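Local coordinates for protein delta-endotoxin CYTB (Bacillus thuringiensis serovar kyushuensis, PDB 1CBY) that kills the larvae of dipteran insects by forming pores in the epithelial cell membrane of their midgut, and is captured here as the inactive dimeric protoxin, at residues 107-110 and 111-114; 200-203 and 204-207; 127-130 and 131-135; 144-147 and 148-151; 231-234 and 235-239. All coordinates share one frame; numbering follows the deposited sequence.

Contact 1 (107-110 and 111-114)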
loop_
_atom_site.group_PDB
_atom_site.type_symbol
_atom_site.label_atom_id
_atom_site.label_comp_id
_atom_site.label_asym_id
_atom_site.label_seq_id
_atom_site.Cartn_x
_atom_site.Cartn_y
_atom_site.Cartn_z
ATOM N N ILE A 107 -3.115 -15.859 14.334
ATOM C CA ILE A 107 -3.015 -14.494 13.832
ATOM C C ILE A 107 -4.343 -13.936 13.325
ATOM O O ILE A 107 -4.660 -12.771 13.579
ATOM C CB ILE A 107 -1.906 -14.363 12.758
ATOM C CG1 ILE A 107 -0.554 -14.761 13.369
ATOM C CG2 ILE A 107 -1.840 -12.932 12.227
ATOM C CD1 ILE A 107 0.583 -14.830 12.380
ATOM N N SER A 108 -5.142 -14.768 12.662
ATOM C CA SER A 108 -6.438 -14.316 12.156
ATOM C C SER A 108 -7.271 -13.695 13.276
ATOM O O SER A 108 -7.707 -12.547 13.181
ATOM C CB SER A 108 -7.208 -15.483 11.534
ATOM O OG SER A 108 -7.397 -16.524 12.477
ATOM N N VAL A 109 -7.427 -14.437 14.363
ATOM C CA VAL A 109 -8.211 -13.975 15.498
ATOM C C VAL A 109 -7.650 -12.698 16.106
ATOM O O VAL A 109 -8.408 -11.794 16.474
ATOM C CB VAL A 109 -8.300 -15.051 16.600
ATOM C CG1 VAL A 109 -9.297 -14.623 17.662
ATOM C CG2 VAL A 109 -8.704 -16.392 15.999
ATOM N N MET A 110 -6.325 -12.616 16.196
ATOM C CA MET A 110 -5.661 -11.445 16.774
ATOM C C MET A 110 -5.934 -10.167 15.992
ATOM O O MET A 110 -6.167 -9.112 16.583
ATOM C CB MET A 110 -4.155 -11.687 16.895
ATOM C CG MET A 110 -3.375 -10.512 17.461
ATOM S SD MET A 110 -1.731 -11.002 18.009
ATOM C CE MET A 110 -1.052 -11.656 16.505
ATOM N N VAL A 111 -5.936 -10.264 14.668
ATOM C CA VAL A 111 -6.192 -9.100 13.826
ATOM C C VAL A 111 -7.559 -8.479 14.135
ATOM O O VAL A 111 -7.709 -7.251 14.144
ATOM C CB VAL A 111 -6.109 -9.477 12.332
ATOM C CG1 VAL A 111 -6.507 -8.300 11.457
ATOM C CG2 VAL A 111 -4.703 -9.917 11.998
ATOM N N GLU A 112 -8.546 -9.332 14.401
ATOM C CA GLU A 112 -9.900 -8.889 14.719
ATOM C C GLU A 112 -9.936 -8.110 16.023
ATOM O O GLU A 112 -10.569 -7.059 16.104
ATOM C CB GLU A 112 -10.852 -10.079 14.797
ATOM C CG GLU A 112 -11.098 -10.761 13.458
ATOM C CD GLU A 112 -11.977 -11.994 13.581
ATOM O OE1 GLU A 112 -11.932 -12.668 14.635
ATOM O OE2 GLU A 112 -12.712 -12.291 12.617
ATOM N N GLN A 113 -9.257 -8.618 17.045
ATOM C CA GLN A 113 -9.218 -7.932 18.330
ATOM C C GLN A 113 -8.629 -6.537 18.154
ATOM O O GLN A 113 -9.245 -5.543 18.543
ATOM C CB GLN A 113 -8.369 -8.710 19.336
ATOM C CG GLN A 113 -9.086 -9.059 20.632
ATOM C CD GLN A 113 -9.591 -7.850 21.407
ATOM O OE1 GLN A 113 -8.972 -7.418 22.379
ATOM N NE2 GLN A 113 -10.741 -7.326 21.004
ATOM N N LEU A 114 -7.456 -6.470 17.532
ATOM C CA LEU A 114 -6.766 -5.204 17.308
ATOM C C LEU A 114 -7.586 -4.224 16.472
ATOM O O LEU A 114 -7.606 -3.025 16.759
ATOM C CB LEU A 114 -5.402 -5.449 16.658
ATOM C CG LEU A 114 -4.449 -6.385 17.415
ATOM C CD1 LEU A 114 -3.195 -6.595 16.603
ATOM C CD2 LEU A 114 -4.111 -5.827 18.784
#
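L114 folds back over the carbonyl of M110, one turn earlier in helix 107-122, and its path outward shows how an α-helix joins backbone bonding to side-chain packing. L114 CB stands 3.7 Å from M110 O, and the branch atom L114 CG lies closer, 3.3 Å from the same oxygen. Beyond it the methyl L114 CD1 runs alongside the methionine chain, 4.0 Å from M110 CG. The leucine reaches back because its CG sits beside its own backbone N (chi1 -56°). M110 CG, anti to the methionine N (chi1 179°), is carried forward to meet that methyl, and the two side chains lie next to each other and point the same way. Beneath them L114 N donates to M110 O at 3.1 Å, an almost straight bond (178°). The preceding turn has a similar build: V111 N donates to I107 O at 3.0 Å, while V111 CG2 slants across to I107 CG2 at 4.2 Å. On the outer face, V109 O receives weak bonds from E112 N and Q113 N, and the polar side chains of those two residues are exposed. This part of the helix is thus amphipathic. V111 packs on helix 129-141 at I139 and K140, whereas M110 meets Y213 and V215 of strand 210-225 and I101 of strand 90-102; L114 bridges both settings, touching I139 and V100.

Contact 2 (200-203 and 204-207)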
loop_
_atom_site.group_PDB
_atom_site.type_symbol
_atom_site.label_atom_id
_atom_site.label_comp_id
_atom_site.label_asym_id
_atom_site.label_seq_id
_atom_site.Cartn_x
_atom_site.Cartn_y
_atom_site.Cartn_z
ATOM N N GLN A 200 13.232 -16.929 11.549
ATOM C CA GLN A 200 13.063 -17.624 10.271
ATOM C C GLN A 200 11.653 -18.165 10.099
ATOM O O GLN A 200 11.158 -18.270 8.978
ATOM C CB GLN A 200 14.078 -18.755 10.103
ATOM C CG GLN A 200 15.362 -18.335 9.404
ATOM C CD GLN A 200 15.136 -17.850 7.977
ATOM O OE1 GLN A 200 14.857 -18.640 7.071
ATOM N NE2 GLN A 200 15.278 -16.550 7.770
ATOM N N LYS A 201 11.021 -18.532 11.210
ATOM C CA LYS A 201 9.654 -19.040 11.177
ATOM C C LYS A 201 8.673 -17.866 11.109
ATOM O O LYS A 201 7.748 -17.864 10.295
ATOM C CB LYS A 201 9.380 -19.928 12.392
ATOM C CG LYS A 201 10.152 -21.239 12.342
ATOM C CD LYS A 201 9.697 -22.226 13.399
ATOM C CE LYS A 201 10.385 -23.569 13.196
ATOM N NZ LYS A 201 9.952 -24.594 14.188
ATOM N N VAL A 202 8.927 -16.841 11.919
ATOM C CA VAL A 202 8.092 -15.644 11.948
ATOM C C VAL A 202 7.994 -14.994 10.563
ATOM O O VAL A 202 6.907 -14.611 10.123
ATOM C CB VAL A 202 8.637 -14.603 12.957
ATOM C CG1 VAL A 202 7.864 -13.306 12.857
ATOM C CG2 VAL A 202 8.533 -15.137 14.360
ATOM N N LEU A 203 9.119 -14.909 9.863
ATOM C CA LEU A 203 9.159 -14.299 8.534
ATOM C C LEU A 203 8.183 -14.918 7.537
ATOM O O LEU A 203 7.746 -14.248 6.596
ATOM C CB LEU A 203 10.577 -14.367 7.954
ATOM C CG LEU A 203 11.692 -13.538 8.594
ATOM C CD1 LEU A 203 13.005 -13.828 7.875
ATOM C CD2 LEU A 203 11.362 -12.055 8.526
ATOM N N PHE A 204 7.854 -16.192 7.730
ATOM C CA PHE A 204 6.943 -16.881 6.826
ATOM C C PHE A 204 5.604 -17.268 7.448
ATOM O O PHE A 204 4.949 -18.216 7.015
ATOM C CB PHE A 204 7.641 -18.080 6.188
ATOM C CG PHE A 204 8.800 -17.693 5.319
ATOM C CD1 PHE A 204 8.597 -17.338 3.991
ATOM C CD2 PHE A 204 10.087 -17.619 5.845
ATOM C CE1 PHE A 204 9.656 -16.906 3.198
ATOM C CE2 PHE A 204 11.151 -17.191 5.062
ATOM C CZ PHE A 204 10.936 -16.832 3.735
ATOM N N PHE A 205 5.197 -16.496 8.450
ATOM C CA PHE A 205 3.929 -16.695 9.134
ATOM C C PHE A 205 2.752 -16.285 8.244
ATOM O O PHE A 205 2.829 -15.313 7.487
ATOM C CB PHE A 205 3.900 -15.853 10.407
ATOM C CG PHE A 205 4.314 -16.595 11.637
ATOM C CD1 PHE A 205 4.738 -17.921 11.564
ATOM C CD2 PHE A 205 4.241 -15.977 12.883
ATOM C CE1 PHE A 205 5.084 -18.623 12.718
ATOM C CE2 PHE A 205 4.584 -16.668 14.041
ATOM C CZ PHE A 205 5.005 -17.995 13.959
ATOM N N THR A 206 1.651 -17.013 8.360
ATOM C CA THR A 206 0.447 -16.724 7.591
ATOM C C THR A 206 -0.705 -16.434 8.561
ATOM O O THR A 206 -0.587 -16.664 9.765
ATOM C CB THR A 206 0.067 -17.903 6.669
ATOM O OG1 THR A 206 -0.192 -19.069 7.459
ATOM C CG2 THR A 206 1.190 -18.202 5.689
ATOM N N ILE A 207 -1.811 -15.920 8.033
ATOM C CA ILE A 207 -2.996 -15.595 8.828
ATOM C C ILE A 207 -3.483 -16.778 9.674
ATOM O O ILE A 207 -4.063 -16.590 10.754
ATOM C CB ILE A 207 -4.139 -15.099 7.894
ATOM C CG1 ILE A 207 -3.846 -13.678 7.409
ATOM C CG2 ILE A 207 -5.480 -15.126 8.593
ATOM C CD1 ILE A 207 -3.841 -12.645 8.518
HETATM O O HOH W 1 4.742 -14.219 5.509
#
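A type I beta turn from V202 to F205, with L203 and F204 at its corners, leads the chain out of helix 199-202 toward strand 210-225. Its closing bond runs from F205 N to V202 O at 3.0 Å. One residue earlier F204 N donates to K201 O at 3.1 Å, and in both of these i to i+3 bonds the donor stands well above the plane of its acceptor carbonyl. The turn also lays the F205 ring against the residue that opens it: V202 CA sits over the ring face, 3.9 Å from the F205 centroid and only 10° off the normal, a CH-pi contact. V202 CG2 adds an apolar touch on F205 CE2 at 4.2 Å. F204 behaves differently. Its ring turns an edge to the helix, with F204 CD2 3.4 Å from Q200 O and near the ring plane, while L203 CB packs on the same CD2 at 3.9 Å. The carbonyls of L203 and F205 share one water as a possible donor. Chemically, then, backbone N-H groups close the turn, while the two aromatic rings lie against main-chain atoms of the helix end.

Contact 3 (127-130 and 131-135)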
loop_
_atom_site.group_PDB
_atom_site.type_symbol
_atom_site.label_atom_id
_atom_site.label_comp_id
_atom_site.label_asym_id
_atom_site.label_seq_id
_atom_site.Cartn_x
_atom_site.Cartn_y
_atom_site.Cartn_z
ATOM N N ASN A 127 -17.415 5.671 7.966
ATOM C CA ASN A 127 -18.205 4.780 7.124
ATOM C C ASN A 127 -17.508 4.604 5.791
ATOM O O ASN A 127 -17.638 5.448 4.897
ATOM C CB ASN A 127 -19.610 5.341 6.896
ATOM C CG ASN A 127 -20.538 5.061 8.049
ATOM O OD1 ASN A 127 -20.875 3.909 8.319
ATOM N ND2 ASN A 127 -20.954 6.112 8.742
ATOM N N SER A 128 -16.703 3.551 5.688
ATOM C CA SER A 128 -15.987 3.260 4.456
ATOM C C SER A 128 -15.429 1.846 4.462
ATOM O O SER A 128 -14.593 1.509 5.291
ATOM C CB SER A 128 -14.856 4.264 4.245
ATOM O OG SER A 128 -14.305 4.134 2.946
ATOM N N THR A 129 -15.897 1.021 3.530
ATOM C CA THR A 129 -15.428 -0.356 3.412
ATOM C C THR A 129 -13.933 -0.332 3.113
ATOM O O THR A 129 -13.147 -0.998 3.784
ATOM C CB THR A 129 -16.169 -1.095 2.277
ATOM O OG1 THR A 129 -17.584 -0.996 2.490
ATOM C CG2 THR A 129 -15.771 -2.564 2.234
ATOM N N SER A 130 -13.548 0.487 2.138
ATOM C CA SER A 130 -12.151 0.625 1.753
ATOM C C SER A 130 -11.275 1.000 2.942
ATOM O O SER A 130 -10.224 0.400 3.146
ATOM C CB SER A 130 -11.997 1.671 0.652
ATOM O OG SER A 130 -12.613 1.249 -0.555
ATOM N N PHE A 131 -11.717 1.969 3.739
ATOM C CA PHE A 131 -10.935 2.384 4.896
ATOM C C PHE A 131 -10.701 1.233 5.857
ATOM O O PHE A 131 -9.554 0.929 6.198
ATOM C CB PHE A 131 -11.587 3.545 5.643
ATOM C CG PHE A 131 -10.884 3.903 6.927
ATOM C CD1 PHE A 131 -9.644 4.539 6.905
ATOM C CD2 PHE A 131 -11.448 3.576 8.158
ATOM C CE1 PHE A 131 -8.973 4.843 8.092
ATOM C CE2 PHE A 131 -10.785 3.875 9.352
ATOM C CZ PHE A 131 -9.543 4.510 9.315
ATOM N N TRP A 132 -11.775 0.578 6.282
ATOM C CA TRP A 132 -11.646 -0.536 7.210
ATOM C C TRP A 132 -10.887 -1.726 6.625
ATOM O O TRP A 132 -10.329 -2.544 7.363
ATOM C CB TRP A 132 -13.012 -0.927 7.763
ATOM C CG TRP A 132 -13.555 0.148 8.631
ATOM C CD1 TRP A 132 -14.616 0.957 8.364
ATOM C CD2 TRP A 132 -13.012 0.591 9.879
ATOM N NE1 TRP A 132 -14.764 1.886 9.362
ATOM C CE2 TRP A 132 -13.793 1.687 10.306
ATOM C CE3 TRP A 132 -11.936 0.172 10.676
ATOM C CZ2 TRP A 132 -13.534 2.373 11.493
ATOM C CZ3 TRP A 132 -11.678 0.853 11.858
ATOM C CH2 TRP A 132 -12.476 1.944 12.254
ATOM N N ASN A 133 -10.847 -1.811 5.300
ATOM C CA ASN A 133 -10.101 -2.872 4.637
ATOM C C ASN A 133 -8.627 -2.495 4.731
ATOM O O ASN A 133 -7.777 -3.349 4.961
ATOM C CB ASN A 133 -10.517 -3.013 3.172
ATOM C CG ASN A 133 -11.746 -3.889 2.987
ATOM O OD1 ASN A 133 -12.302 -3.958 1.892
ATOM N ND2 ASN A 133 -12.174 -4.567 4.049
ATOM N N SER A 134 -8.337 -1.204 4.581
ATOM C CA SER A 134 -6.970 -0.702 4.675
ATOM C C SER A 134 -6.476 -0.966 6.087
ATOM O O SER A 134 -5.370 -1.464 6.286
ATOM C CB SER A 134 -6.918 0.799 4.387
ATOM O OG SER A 134 -7.331 1.069 3.058
ATOM N N VAL A 135 -7.326 -0.672 7.064
ATOM C CA VAL A 135 -6.988 -0.894 8.459
ATOM C C VAL A 135 -6.686 -2.364 8.728
ATOM O O VAL A 135 -5.675 -2.686 9.349
ATOM C CB VAL A 135 -8.118 -0.433 9.395
ATOM C CG1 VAL A 135 -7.845 -0.897 10.811
ATOM C CG2 VAL A 135 -8.232 1.077 9.359
#
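S130 O is gripped twice by S134, from S134 N at 2.9 Å and from S134 OG at 3.0 Å, with a weak third bond from N133 N. This lies at the start of helix 129-141, whose N-cap is S128. The hydroxyl of S134 comes from above the carbonyl plane, 40° out of it, because S134 OG sits beside its own backbone N (chi1 -63°) and so swings back toward the preceding turn. At the cap, S128 OG accepts a weak bond from F131 N at 3.5 Å; its stronger partner is Y48 OH. The first full-length helical bond follows, W132 N to S128 O at 3.1 Å and practically straight. N133 N then donates to T129 O at 2.9 Å, and T129 and N133 run side by side, pointing the same way. Serine hydroxyls thus act in two ways near the helix start: S128 accepts from a backbone amide, and S134 adds a second donor to a main-chain acceptor. Outward, F131 and W132 rest on L122 of helix 107-122, and S130 OG has a weak bond to E152 of the second subunit. The indole is anchored by W132 NE1, which donates to I126 O, and F131 CD2 sits over the centre of the W132 ring, 3.7 Å above its plane.

Contact 4 (144-147 and 148-151)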
loop_
_atom_site.group_PDB
_atom_site.type_symbol
_atom_site.label_atom_id
_atom_site.label_comp_id
_atom_site.label_asym_id
_atom_site.label_seq_id
_atom_site.Cartn_x
_atom_site.Cartn_y
_atom_site.Cartn_z
ATOM N N THR A 144 2.171 -10.698 9.432
ATOM C CA THR A 144 2.422 -11.604 8.312
ATOM C C THR A 144 3.166 -10.908 7.178
ATOM O O THR A 144 3.185 -9.677 7.088
ATOM C CB THR A 144 1.094 -12.235 7.744
ATOM O OG1 THR A 144 0.154 -11.201 7.413
ATOM C CG2 THR A 144 0.462 -13.184 8.756
ATOM N N ASN A 145 3.781 -11.712 6.316
ATOM C CA ASN A 145 4.537 -11.207 5.179
ATOM C C ASN A 145 5.672 -10.289 5.598
ATOM O O ASN A 145 6.044 -9.372 4.865
ATOM C CB ASN A 145 3.617 -10.503 4.180
ATOM C CG ASN A 145 2.750 -11.474 3.409
ATOM O OD1 ASN A 145 3.157 -12.603 3.124
ATOM N ND2 ASN A 145 1.545 -11.043 3.064
ATOM N N LEU A 146 6.246 -10.571 6.764
ATOM C CA LEU A 146 7.351 -9.787 7.291
ATOM C C LEU A 146 8.591 -9.996 6.433
ATOM O O LEU A 146 9.464 -9.134 6.371
ATOM C CB LEU A 146 7.634 -10.160 8.743
ATOM C CG LEU A 146 6.569 -9.716 9.748
ATOM C CD1 LEU A 146 6.998 -10.110 11.152
ATOM C CD2 LEU A 146 6.367 -8.213 9.658
ATOM N N ASP A 147 8.636 -11.123 5.731
ATOM C CA ASP A 147 9.754 -11.443 4.849
ATOM C C ASP A 147 9.889 -10.405 3.730
ATOM O O ASP A 147 10.986 -10.148 3.237
ATOM C CB ASP A 147 9.560 -12.836 4.240
ATOM C CG ASP A 147 8.316 -12.932 3.383
ATOM O OD1 ASP A 147 7.257 -12.449 3.823
ATOM O OD2 ASP A 147 8.395 -13.486 2.268
ATOM N N THR A 148 8.767 -9.804 3.351
ATOM C CA THR A 148 8.738 -8.801 2.296
ATOM C C THR A 148 8.925 -7.407 2.892
ATOM O O THR A 148 8.918 -6.410 2.175
ATOM C CB THR A 148 7.388 -8.846 1.538
ATOM O OG1 THR A 148 6.977 -10.209 1.355
ATOM C CG2 THR A 148 7.522 -8.207 0.172
ATOM N N GLN A 149 9.083 -7.338 4.209
ATOM C CA GLN A 149 9.252 -6.056 4.883
ATOM C C GLN A 149 10.583 -5.957 5.615
ATOM O O GLN A 149 10.772 -5.082 6.473
ATOM C CB GLN A 149 8.129 -5.842 5.884
ATOM C CG GLN A 149 6.747 -5.870 5.294
ATOM C CD GLN A 149 5.705 -5.676 6.357
ATOM O OE1 GLN A 149 5.730 -4.685 7.084
ATOM N NE2 GLN A 149 4.810 -6.640 6.489
ATOM N N ILE A 150 11.498 -6.866 5.304
ATOM C CA ILE A 150 12.790 -6.853 5.957
ATOM C C ILE A 150 13.642 -5.706 5.405
ATOM O O ILE A 150 13.692 -5.475 4.193
ATOM C CB ILE A 150 13.503 -8.228 5.843
ATOM C CG1 ILE A 150 14.661 -8.299 6.837
ATOM C CG2 ILE A 150 13.978 -8.476 4.422
ATOM C CD1 ILE A 150 15.205 -9.696 7.047
ATOM N N ASP A 151 14.211 -4.935 6.327
ATOM C CA ASP A 151 15.064 -3.784 6.044
ATOM C C ASP A 151 14.307 -2.483 5.792
ATOM O O ASP A 151 14.881 -1.505 5.314
ATOM C CB ASP A 151 16.051 -4.085 4.913
ATOM C CG ASP A 151 17.037 -5.187 5.276
ATOM O OD1 ASP A 151 17.215 -5.464 6.484
ATOM O OD2 ASP A 151 17.634 -5.781 4.351
#
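T148 N donates to N145 O at 3.1 Å, and Q149 N to L146 O at 2.8 Å: two successive i to i+3 bonds that define a short 3-10 turn in the loop between helix 129-141 and strand 155-158. N145 opens it with left-handed backbone angles (59°/33°). The side chain of Q149 folds back along the same turn, and Q149 NE2 makes a weak bond of 3.4 Å to N145 O, which therefore serves a main-chain and a side-chain donor. A second layer fixes that amide. Q149 NE2 also donates to G141 O, while Q149 OE1 receives Y169 OH and W154 NE1, so the glutamine ties the loop to the end of the preceding helix, to strand 165-175 and to W154, just before strand 155-158. On another side D147 and T148 lie next to each other and point the same way; a chi1 of 62° brings D147 CG beside the threonine, 3.6 Å from T148 OG1. The turn groups D147 OD2, T148 OG1 and, weakly, N145 OD1 round K140 of the second subunit, whose NZ forms a salt bridge with D147 OD2 and a hydrogen bond with T148 OG1. Apolar cover comes from L146, which reaches V202, I155 and W157 while its methyl L146 CD2 lies 3.9 Å from Q149 NE2.

Contact 5 (231-234 and 235-239)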
loop_
_atom_site.group_PDB
_atom_site.type_symbol
_atom_site.label_atom_id
_atom_site.label_comp_id
_atom_site.label_asym_id
_atom_site.label_seq_id
_atom_site.Cartn_x
_atom_site.Cartn_y
_atom_site.Cartn_z
ATOM N N ALA A 231 -0.711 23.802 -2.552
ATOM C CA ALA A 231 0.692 24.164 -2.739
ATOM C C ALA A 231 1.352 23.310 -3.810
ATOM O O ALA A 231 0.813 22.276 -4.199
ATOM C CB ALA A 231 1.436 24.003 -1.423
ATOM N N PRO A 232 2.498 23.762 -4.348
ATOM C CA PRO A 232 3.213 23.004 -5.382
ATOM C C PRO A 232 3.615 21.651 -4.795
ATOM O O PRO A 232 4.274 21.591 -3.750
ATOM C CB PRO A 232 4.427 23.886 -5.657
ATOM C CG PRO A 232 3.896 25.247 -5.444
ATOM C CD PRO A 232 3.124 25.081 -4.159
ATOM N N ILE A 233 3.213 20.575 -5.464
ATOM C CA ILE A 233 3.482 19.220 -4.994
ATOM C C ILE A 233 4.896 18.968 -4.466
ATOM O O ILE A 233 5.062 18.339 -3.418
ATOM C CB ILE A 233 3.078 18.166 -6.051
ATOM C CG1 ILE A 233 3.131 16.767 -5.441
ATOM C CG2 ILE A 233 3.959 18.273 -7.287
ATOM C CD1 ILE A 233 2.639 15.685 -6.371
ATOM N N VAL A 234 5.910 19.497 -5.145
ATOM C CA VAL A 234 7.286 19.296 -4.693
ATOM C C VAL A 234 7.514 20.020 -3.369
ATOM O O VAL A 234 8.137 19.476 -2.456
ATOM C CB VAL A 234 8.324 19.784 -5.731
ATOM C CG1 VAL A 234 9.730 19.532 -5.217
ATOM C CG2 VAL A 234 8.113 19.076 -7.067
ATOM N N ASP A 235 6.975 21.228 -3.256
ATOM C CA ASP A 235 7.124 22.011 -2.036
ATOM C C ASP A 235 6.602 21.196 -0.868
ATOM O O ASP A 235 7.198 21.184 0.208
ATOM C CB ASP A 235 6.331 23.321 -2.126
ATOM C CG ASP A 235 6.914 24.307 -3.131
ATOM O OD1 ASP A 235 7.733 23.905 -3.989
ATOM O OD2 ASP A 235 6.538 25.499 -3.063
ATOM N N ILE A 236 5.504 20.488 -1.101
ATOM C CA ILE A 236 4.895 19.667 -0.062
ATOM C C ILE A 236 5.863 18.604 0.456
ATOM O O ILE A 236 6.082 18.495 1.660
ATOM C CB ILE A 236 3.572 19.012 -0.560
ATOM C CG1 ILE A 236 2.526 20.099 -0.835
ATOM C CG2 ILE A 236 3.036 18.024 0.470
ATOM C CD1 ILE A 236 1.199 19.578 -1.317
ATOM N N PHE A 237 6.494 17.866 -0.449
ATOM C CA PHE A 237 7.422 16.821 -0.039
ATOM C C PHE A 237 8.796 17.302 0.429
ATOM O O PHE A 237 9.631 16.494 0.831
ATOM C CB PHE A 237 7.539 15.758 -1.131
ATOM C CG PHE A 237 6.277 14.960 -1.323
ATOM C CD1 PHE A 237 5.284 15.399 -2.192
ATOM C CD2 PHE A 237 6.063 13.790 -0.602
ATOM C CE1 PHE A 237 4.094 14.684 -2.338
ATOM C CE2 PHE A 237 4.876 13.071 -0.742
ATOM C CZ PHE A 237 3.891 13.519 -1.610
ATOM N N ASN A 238 9.033 18.608 0.385
ATOM C CA ASN A 238 10.306 19.171 0.843
ATOM C C ASN A 238 10.260 19.472 2.334
ATOM O O ASN A 238 11.291 19.745 2.953
ATOM C CB ASN A 238 10.644 20.462 0.093
ATOM C CG ASN A 238 11.353 20.218 -1.228
ATOM O OD1 ASN A 238 11.698 21.167 -1.933
ATOM N ND2 ASN A 238 11.580 18.955 -1.572
ATOM N N VAL A 239 9.058 19.464 2.901
ATOM C CA VAL A 239 8.876 19.743 4.322
ATOM C C VAL A 239 9.616 18.694 5.151
ATOM O O VAL A 239 9.566 17.503 4.849
ATOM C CB VAL A 239 7.367 19.762 4.700
ATOM C CG1 VAL A 239 7.187 20.010 6.191
ATOM C CG2 VAL A 239 6.630 20.833 3.895
#
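V234, D235 and I233 carry most of the buried surface in the single short helix 233-237, for which P232 is the N-cap. D235 folds back over the cap: D235 OD2 lies 3.6 Å from P232 CG, the carboxylate slanting across the proline ring. This follows from D235 CG standing beside its own backbone N (chi1 -69°). The other oxygen, OD1, has a weak bond to N230 of the second subunit, whose side chain also accepts from V234 N at this opening turn. V234 runs alongside N238, with V234 CG1 4.1 Å from N238 ND2. I233 is buried, and I233 CG1 touches F237 CE1 at 3.9 Å. The carbonyl of I233 lies at the edge of that ring, near its plane, 3.2 Å from F237 CD1, and accepts a weak backbone bond from F237 N. A firmer one joins I236 N to P232 O at 3.1 Å. The helix lies beyond S228, the C-terminal processing stop a few residues earlier in the chain, and is probably lost on activation. S38, the N-terminal stop, touches this region and donates its hydroxyl to F237 O. I236 and F237 rest on L58 of helix 54-63, while I233 packs on I236 of the second subunit.

All five contacts are local, yet their chemistry follows their surroundings. Contacts 1 and 3 stand on successive helices, 107-122 and 129-141; the first combines a buried apolar face with an exposed polar one, whereas the second is a surface helix start where serine hydroxyls cap and reinforce backbone bonds. Contacts 2 and 4 are partly buried loop turns, after helices 199-202 and 129-141, that pack together; I107 CD1 of contact 1 meets both, 3.9 Å from F205 CD2 and 4.0 Å from T144 CG2. Contact 5, also partly buried, stands across the chain's centre, about 38 Å from contact 1 between centres. Contacts 2 to 5 touch the second subunit; contact 1 does not.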